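Local atomic coordinates of putative heme binding protein (Tannerella forsythia, PDB entry 6EU8), a protein that probably binds heme as a member of the HmuY-like family, with heme-binding properties that differ from those of Porphyromonas gingivalis HmuY. Residues 105-110 and 135-140; 84-89 and 98-103. All blocks are in the same frame, centred on the assembly; numbering follows the deposited sequence.

Contact 1: 105-110 and 135-140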
ATOM      1  N   LYS A 105     -14.476  -0.064   3.160  1.00 26.87           N
ATOM      2  CA  LYS A 105     -14.161   1.124   2.392  1.00 27.95           C
ATOM      3  C   LYS A 105     -13.276   0.856   1.160  1.00 26.28           C
ATOM      4  O   LYS A 105     -12.237   0.159   1.256  1.00 25.30           O
ATOM      5  CB  LYS A 105     -13.433   2.135   3.277  1.00 28.06           C
ATOM      6  CG  LYS A 105     -14.151   2.561   4.538  1.00 32.31           C
ATOM      7  CD  LYS A 105     -15.522   3.126   4.189  1.00 35.84           C
ATOM      8  CE  LYS A 105     -16.121   3.890   5.354  1.00 40.67           C
ATOM      9  NZ  LYS A 105     -17.295   4.651   4.865  1.00 44.43           N
ATOM     10  N   LYS A 106     -13.709   1.394   0.024  1.00 26.23           N
ATOM     11  CA  LYS A 106     -12.961   1.326  -1.234  1.00 28.39           C
ATOM     12  C   LYS A 106     -11.836   2.391  -1.251  1.00 25.82           C
ATOM     13  O   LYS A 106     -11.797   3.294  -0.422  1.00 26.47           O
ATOM     14  CB  LYS A 106     -13.883   1.563  -2.443  1.00 31.00           C
ATOM     15  CG  LYS A 106     -14.923   0.461  -2.670  1.00 37.02           C
ATOM     16  CD  LYS A 106     -16.054   0.940  -3.570  1.00 40.02           C
ATOM     17  CE  LYS A 106     -17.261   0.009  -3.486  1.00 45.42           C
ATOM     18  NZ  LYS A 106     -16.920  -1.377  -3.908  1.00 47.21           N
ATOM     19  N   ASP A 107     -10.919   2.232  -2.194  1.00 23.47           N
ATOM     20  CA  ASP A 107      -9.802   3.198  -2.351  1.00 23.59           C
ATOM     21  C   ASP A 107     -10.345   4.569  -2.771  1.00 23.16           C
ATOM     22  O   ASP A 107     -11.401   4.653  -3.460  1.00 26.00           O
ATOM     23  CB  ASP A 107      -8.807   2.743  -3.393  1.00 22.18           C
ATOM     24  CG  ASP A 107      -8.060   1.473  -3.037  1.00 21.55           C
ATOM     25  OD1 ASP A 107      -8.330   0.776  -2.024  1.00 22.26           O
ATOM     26  OD2 ASP A 107      -7.207   1.139  -3.863  1.00 24.27           O
ATOM     27  N   VAL A 108      -9.627   5.630  -2.387  1.00 23.46           N
ATOM     28  CA  VAL A 108      -9.964   7.015  -2.768  1.00 24.04           C
ATOM     29  C   VAL A 108      -8.868   7.588  -3.662  1.00 25.70           C
ATOM     30  O   VAL A 108      -7.726   7.143  -3.597  1.00 25.04           O
ATOM     31  CB  VAL A 108     -10.203   7.931  -1.554  1.00 26.57           C
ATOM     32  CG1 VAL A 108     -11.358   7.380  -0.703  1.00 27.75           C
ATOM     33  CG2 VAL A 108      -8.959   8.137  -0.705  1.00 26.38           C
ATOM     34  N   GLU A 109      -9.239   8.540  -4.501  1.00 24.22           N
ATOM     35  CA  GLU A 109      -8.312   9.256  -5.389  1.00 26.36           C
ATOM     36  C   GLU A 109      -7.830  10.511  -4.696  1.00 26.03           C
ATOM     37  O   GLU A 109      -8.661  11.305  -4.198  1.00 29.14           O
ATOM     38  CB  GLU A 109      -9.007   9.667  -6.704  1.00 29.50           C
ATOM     39  CG  GLU A 109      -9.283   8.500  -7.645  1.00 34.84           C
ATOM     40  CD  GLU A 109      -9.707   8.917  -9.051  1.00 41.85           C
ATOM     41  OE1 GLU A 109      -9.987  10.114  -9.304  1.00 45.20           O
ATOM     42  OE2 GLU A 109      -9.754   8.020  -9.920  1.00 47.31           O
ATOM     43  N   ILE A 110      -6.506  10.728  -4.682  1.00 25.81           N
ATOM     44  CA  ILE A 110      -5.913  11.935  -4.105  1.00 27.15           C
ATOM     45  C   ILE A 110      -5.110  12.678  -5.185  1.00 26.65           C
ATOM     46  O   ILE A 110      -4.275  12.078  -5.873  1.00 23.87           O
ATOM     47  CB  ILE A 110      -5.077  11.649  -2.851  1.00 27.42           C
ATOM     48  CG1 ILE A 110      -3.960  10.637  -3.112  1.00 26.99           C
ATOM     49  CG2 ILE A 110      -5.975  11.137  -1.731  1.00 29.33           C
ATOM     50  CD1 ILE A 110      -2.979  10.542  -1.943  1.00 27.15           C
ATOM     51  N   LYS A 135      -4.254   6.546  -6.115  1.00 21.63           N
ATOM     52  CA  LYS A 135      -5.276   5.808  -5.360  1.00 22.60           C
ATOM     53  C   LYS A 135      -4.643   5.208  -4.107  1.00 21.98           C
ATOM     54  O   LYS A 135      -3.589   4.573  -4.194  1.00 22.49           O
ATOM     55  CB  LYS A 135      -5.898   4.677  -6.214  1.00 25.77           C
ATOM     56  CG  LYS A 135      -6.680   5.179  -7.412  1.00 28.53           C
ATOM     57  CD  LYS A 135      -7.204   4.047  -8.297  1.00 34.56           C
ATOM     58  CE  LYS A 135      -8.010   4.591  -9.469  1.00 40.33           C
ATOM     59  NZ  LYS A 135      -7.642   3.927 -10.752  1.00 45.28           N
ATOM     60  N   VAL A 136      -5.299   5.406  -2.953  1.00 21.75           N
ATOM     61  CA  VAL A 136      -4.861   4.904  -1.659  1.00 21.89           C
ATOM     62  C   VAL A 136      -6.094   4.428  -0.881  1.00 21.57           C
ATOM     63  O   VAL A 136      -7.166   5.030  -0.998  1.00 23.47           O
ATOM     64  CB  VAL A 136      -4.080   5.971  -0.828  1.00 22.95           C
ATOM     65  CG1 VAL A 136      -2.832   6.418  -1.594  1.00 23.90           C
ATOM     66  CG2 VAL A 136      -4.941   7.187  -0.482  1.00 23.95           C
ATOM     67  N   ASN A 137      -5.949   3.413  -0.054  1.00 21.77           N
ATOM     68  CA  ASN A 137      -7.072   2.946   0.765  1.00 20.97           C
ATOM     69  C   ASN A 137      -7.044   3.632   2.130  1.00 22.62           C
ATOM     70  O   ASN A 137      -6.020   3.544   2.837  1.00 21.61           O
ATOM     71  CB  ASN A 137      -7.033   1.436   0.940  1.00 21.53           C
ATOM     72  CG  ASN A 137      -8.326   0.923   1.548  1.00 22.78           C
ATOM     73  OD1 ASN A 137      -8.495   0.900   2.751  1.00 22.46           O
ATOM     74  ND2 ASN A 137      -9.272   0.599   0.682  1.00 23.38           N
ATOM     75  N   PRO A 138      -8.141   4.331   2.517  1.00 23.41           N
ATOM     76  CA  PRO A 138      -8.126   5.119   3.758  1.00 24.04           C
ATOM     77  C   PRO A 138      -8.196   4.277   5.046  1.00 23.56           C
ATOM     78  O   PRO A 138      -7.850   4.787   6.112  1.00 25.23           O
ATOM     79  CB  PRO A 138      -9.371   6.001   3.611  1.00 25.18           C
ATOM     80  CG  PRO A 138     -10.282   5.202   2.771  1.00 25.23           C
ATOM     81  CD  PRO A 138      -9.418   4.475   1.801  1.00 24.42           C
ATOM     82  N   VAL A 139      -8.666   3.022   4.959  1.00 22.23           N
ATOM     83  CA  VAL A 139      -8.634   2.088   6.080  1.00 23.36           C
ATOM     84  C   VAL A 139      -7.212   1.493   6.233  1.00 23.50           C
ATOM     85  O   VAL A 139      -6.617   1.558   7.315  1.00 22.76           O
ATOM     86  CB  VAL A 139      -9.728   0.974   5.959  1.00 23.52           C
ATOM     87  CG1 VAL A 139      -9.506  -0.156   6.972  1.00 23.76           C
ATOM     88  CG2 VAL A 139     -11.122   1.599   6.117  1.00 25.84           C
ATOM     89  N   LEU A 140      -6.643   0.970   5.153  1.00 20.91           N
ATOM     90  CA  LEU A 140      -5.319   0.363   5.252  1.00 21.38           C
ATOM     91  C   LEU A 140      -4.249   1.375   5.655  1.00 21.02           C
ATOM     92  O   LEU A 140      -3.279   0.981   6.257  1.00 21.78           O
ATOM     93  CB  LEU A 140      -4.953  -0.386   3.975  1.00 20.74           C
ATOM     94  CG  LEU A 140      -5.867  -1.590   3.670  1.00 22.93           C
ATOM     95  CD1 LEU A 140      -5.623  -2.122   2.261  1.00 23.22           C
ATOM     96  CD2 LEU A 140      -5.709  -2.671   4.717  1.00 25.11           C
TER
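An antiparallel strand pairing, V108 with V136 and E109 with K135, gives way at D107 to a loop junction bridged by the carboxamide of N137. V108 and V136 form the hydrogen-bonded pair: V108 N donates to V136 O at 2.9 Å, and V136 N returns to V108 O at 3.1 Å. The CA of K135 adds a CA-H...O contact of 3.3 Å to V108 O.

Beyond the pairing, N137 turns its CG anti to the backbone N (chi1 -169°), and ND2 spans two acceptors of the other segment. It gives one N-H to D107 OD1 at 2.9 Å, on the anti lone pair, and the other to K105 O at 3.1 Å, approaching from above that carbonyl plane. Both acceptors lie near the plane of the amide, whereas the D107 carboxylate is turned 75° from it. On its other side N137 OD1 accepts L140 N at 3.0 Å, in plane and on a lone pair, with a weak second bond from V139 N. Partners on both ends thus fix the rotation of the amide. D107 OD1 has a further partner in T80 OG1.

Apolar contacts accompany the strand pairing: V136 offers CG2 to V108 CG2 and CG1 to I110 CD1, the isoleucine crossing it at about a right angle. Nearer the amide, K105 CG rests on V139 CG2 at 3.5 Å, while the bend at chi2 (-56°) turns CD aside, and the end of the chain leads away from the other segment. E109 and K135 run side by side, pointing the same way, but their charged atoms do not touch, so any attraction is probably modest. The whole is an antiparallel ladder ending in an Asx motif, within the strand-rich HmuY fold.

Contact 2: 84-89 and 98-103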
ATOM      1  N   GLU A  84     -11.846  -3.548  -1.203  1.00 25.10           N
ATOM      2  CA  GLU A  84     -12.382  -2.800  -0.059  1.00 27.02           C
ATOM      3  C   GLU A  84     -11.921  -3.430   1.244  1.00 26.34           C
ATOM      4  O   GLU A  84     -11.663  -4.650   1.292  1.00 26.33           O
ATOM      5  CB  GLU A  84     -13.912  -2.653  -0.166  1.00 30.18           C
ATOM      6  CG  GLU A  84     -14.680  -3.975  -0.259  1.00 33.54           C
ATOM      7  CD  GLU A  84     -16.183  -3.808  -0.513  1.00 37.80           C
ATOM      8  OE1 GLU A  84     -16.681  -2.676  -0.671  1.00 38.35           O
ATOM      9  OE2 GLU A  84     -16.872  -4.838  -0.528  1.00 41.10           O
ATOM     10  N   ALA A  85     -11.781  -2.597   2.291  1.00 25.36           N
ATOM     11  CA  ALA A  85     -11.169  -3.039   3.556  1.00 24.93           C
ATOM     12  C   ALA A  85     -11.876  -2.542   4.817  1.00 24.12           C
ATOM     13  O   ALA A  85     -12.535  -1.509   4.799  1.00 26.22           O
ATOM     14  CB  ALA A  85      -9.706  -2.558   3.587  1.00 24.65           C
ATOM     15  N   ILE A  86     -11.716  -3.323   5.896  1.00 23.91           N
ATOM     16  CA  ILE A  86     -12.009  -2.939   7.292  1.00 25.34           C
ATOM     17  C   ILE A  86     -10.847  -3.249   8.209  1.00 24.48           C
ATOM     18  O   ILE A  86     -10.028  -4.121   7.931  1.00 24.98           O
ATOM     19  CB  ILE A  86     -13.251  -3.666   7.922  1.00 28.03           C
ATOM     20  CG1 ILE A  86     -13.055  -5.191   7.967  1.00 28.82           C
ATOM     21  CG2 ILE A  86     -14.498  -3.299   7.175  1.00 30.24           C
ATOM     22  CD1 ILE A  86     -14.166  -5.929   8.701  1.00 31.86           C
ATOM     23  N   ALA A  87     -10.768  -2.483   9.309  1.00 24.93           N
ATOM     24  CA  ALA A  87      -9.922  -2.816  10.442  1.00 25.66           C
ATOM     25  C   ALA A  87     -10.796  -3.460  11.507  1.00 24.84           C
ATOM     26  O   ALA A  87     -11.691  -2.804  12.049  1.00 29.26           O
ATOM     27  CB  ALA A  87      -9.232  -1.585  11.017  1.00 27.10           C
ATOM     28  N   THR A  88     -10.505  -4.714  11.789  1.00 26.63           N
ATOM     29  CA  THR A  88     -11.182  -5.428  12.873  1.00 26.58           C
ATOM     30  C   THR A  88     -10.608  -5.002  14.214  1.00 29.22           C
ATOM     31  O   THR A  88      -9.523  -4.406  14.285  1.00 27.47           O
ATOM     32  CB  THR A  88     -11.075  -6.965  12.767  1.00 26.74           C
ATOM     33  OG1 THR A  88      -9.798  -7.451  13.196  1.00 26.79           O
ATOM     34  CG2 THR A  88     -11.393  -7.497  11.356  1.00 28.16           C
ATOM     35  N   LYS A  89     -11.323  -5.351  15.276  1.00 28.77           N
ATOM     36  CA  LYS A  89     -10.838  -5.200  16.649  1.00 28.97           C
ATOM     37  C   LYS A  89      -9.927  -6.314  17.116  1.00 29.22           C
ATOM     38  O   LYS A  89      -9.405  -6.248  18.233  1.00 29.41           O
ATOM     39  CB  LYS A  89     -12.028  -5.078  17.617  1.00 32.65           C
ATOM     40  CG  LYS A  89     -12.772  -6.385  17.897  1.00 35.80           C
ATOM     41  CD  LYS A  89     -13.875  -6.171  18.939  1.00 38.71           C
ATOM     42  CE  LYS A  89     -14.828  -7.363  19.023  1.00 39.77           C
ATOM     43  NZ  LYS A  89     -14.234  -8.623  19.570  1.00 42.34           N
ATOM     44  N   GLY A  98     -14.234 -16.380   9.410  1.00 52.01           N
ATOM     45  CA  GLY A  98     -14.750 -16.205   8.054  1.00 53.82           C
ATOM     46  C   GLY A  98     -14.550 -14.793   7.551  1.00 53.44           C
ATOM     47  O   GLY A  98     -13.614 -14.106   7.966  1.00 57.74           O
ATOM     48  N   LEU A  99     -15.431 -14.371   6.651  1.00 49.26           N
ATOM     49  CA  LEU A  99     -15.445 -13.017   6.136  1.00 45.34           C
ATOM     50  C   LEU A  99     -16.401 -12.210   7.004  1.00 46.19           C
ATOM     51  O   LEU A  99     -17.620 -12.413   6.927  1.00 46.84           O
ATOM     52  CB  LEU A  99     -15.914 -13.004   4.676  1.00 44.15           C
ATOM     53  CG  LEU A  99     -16.033 -11.666   3.951  1.00 43.68           C
ATOM     54  CD1 LEU A  99     -14.701 -10.926   3.906  1.00 41.05           C
ATOM     55  CD2 LEU A  99     -16.534 -11.927   2.537  1.00 44.55           C
ATOM     56  N   PRO A 100     -15.873 -11.309   7.853  1.00 42.28           N
ATOM     57  CA  PRO A 100     -16.803 -10.607   8.723  1.00 44.77           C
ATOM     58  C   PRO A 100     -17.654  -9.609   7.980  1.00 45.07           C
ATOM     59  O   PRO A 100     -17.247  -9.081   6.932  1.00 42.22           O
ATOM     60  CB  PRO A 100     -15.892  -9.871   9.720  1.00 44.54           C
ATOM     61  CG  PRO A 100     -14.515 -10.348   9.456  1.00 44.29           C
ATOM     62  CD  PRO A 100     -14.496 -10.817   8.042  1.00 45.45           C
ATOM     63  N   ALA A 101     -18.839  -9.361   8.523  1.00 45.66           N
ATOM     64  CA  ALA A 101     -19.658  -8.248   8.092  1.00 47.62           C
ATOM     65  C   ALA A 101     -19.041  -6.982   8.648  1.00 48.06           C
ATOM     66  O   ALA A 101     -18.295  -7.032   9.629  1.00 50.10           O
ATOM     67  CB  ALA A 101     -21.084  -8.405   8.600  1.00 50.87           C
ATOM     68  N   GLY A 102     -19.358  -5.853   8.023  1.00 48.56           N
ATOM     69  CA  GLY A 102     -18.793  -4.559   8.415  1.00 47.57           C
ATOM     70  C   GLY A 102     -18.928  -3.489   7.341  1.00 43.52           C
ATOM     71  O   GLY A 102     -19.471  -3.741   6.257  1.00 44.16           O
ATOM     72  N   ASP A 103     -18.415  -2.302   7.656  1.00 41.31           N
ATOM     73  CA  ASP A 103     -18.474  -1.137   6.781  1.00 40.62           C
ATOM     74  C   ASP A 103     -17.155  -1.009   5.982  1.00 36.65           C
ATOM     75  O   ASP A 103     -16.277  -0.193   6.314  1.00 37.30           O
ATOM     76  CB  ASP A 103     -18.732   0.120   7.619  1.00 43.04           C
ATOM     77  CG  ASP A 103     -18.955   1.375   6.774  1.00 45.23           C
ATOM     78  OD1 ASP A 103     -19.328   1.270   5.584  1.00 50.79           O
ATOM     79  OD2 ASP A 103     -18.763   2.481   7.319  1.00 53.99           O
TER
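A85 begins the approach of strand 84-87 to the loop before strand 105-111, its O lying 4.2 Å from D103 O, two acceptors merely passing each other. The next residue, I86, carries most of the contact, with CB directed at the loop and both of its branches engaged. CG2 lies beside the peptide carbonyl of D103, 3.7 Å from D103 O and equally near D103 C, so that a methyl meets a polar backbone group. The other branch leaves between the backbone N and the carbonyl carbon (chi1 61°) and runs on extended (chi2 174°). Its terminal CD1 stands 4.4 Å from P100 CB, where methyl and proline ring make the apolar part of the contact. A101 O is also 4.4 Å from I86 CD1. G102, which has no side chain to intervene, faces both branches; its C lies 4.4 Å from I86 CG2. Y104, just beyond the loop segment, touches I86 as well, and its OH is hydrogen-bonded to P100 O.

Within the sheet, strand 84-87 is paired with strand 160-163 through backbone bonds, I86 with V161 among them, and L99 of the loop reaches V161 as well. Only 170 Å² is buried between the two segments, and every approach between them is van der Waals in kind. The chemistry implies a light, nondirectional contact, in which one branched side chain packs against a surface loop without a hydrogen bond or salt bridge between the segments.

The two contacts follow one another along the chain, their centres 15 Å apart; the loop of contact 2 leads through Y104 into the first strand of contact 1. The two meet because strands 84-87 and 105-111 are antiparallel neighbours in one sheet. K105 N and A85 O, 2.9 Å apart, probably form a hydrogen bond at this seam. Beside it K105 O packs 3.6 Å from E84 CB, and V139 CG1 lies 3.5 Å from A87 N. K106 NZ and E84 OE1 add a long, weak ion pair. The protein is in its apo form, so neither contact can be related to a bound heme here.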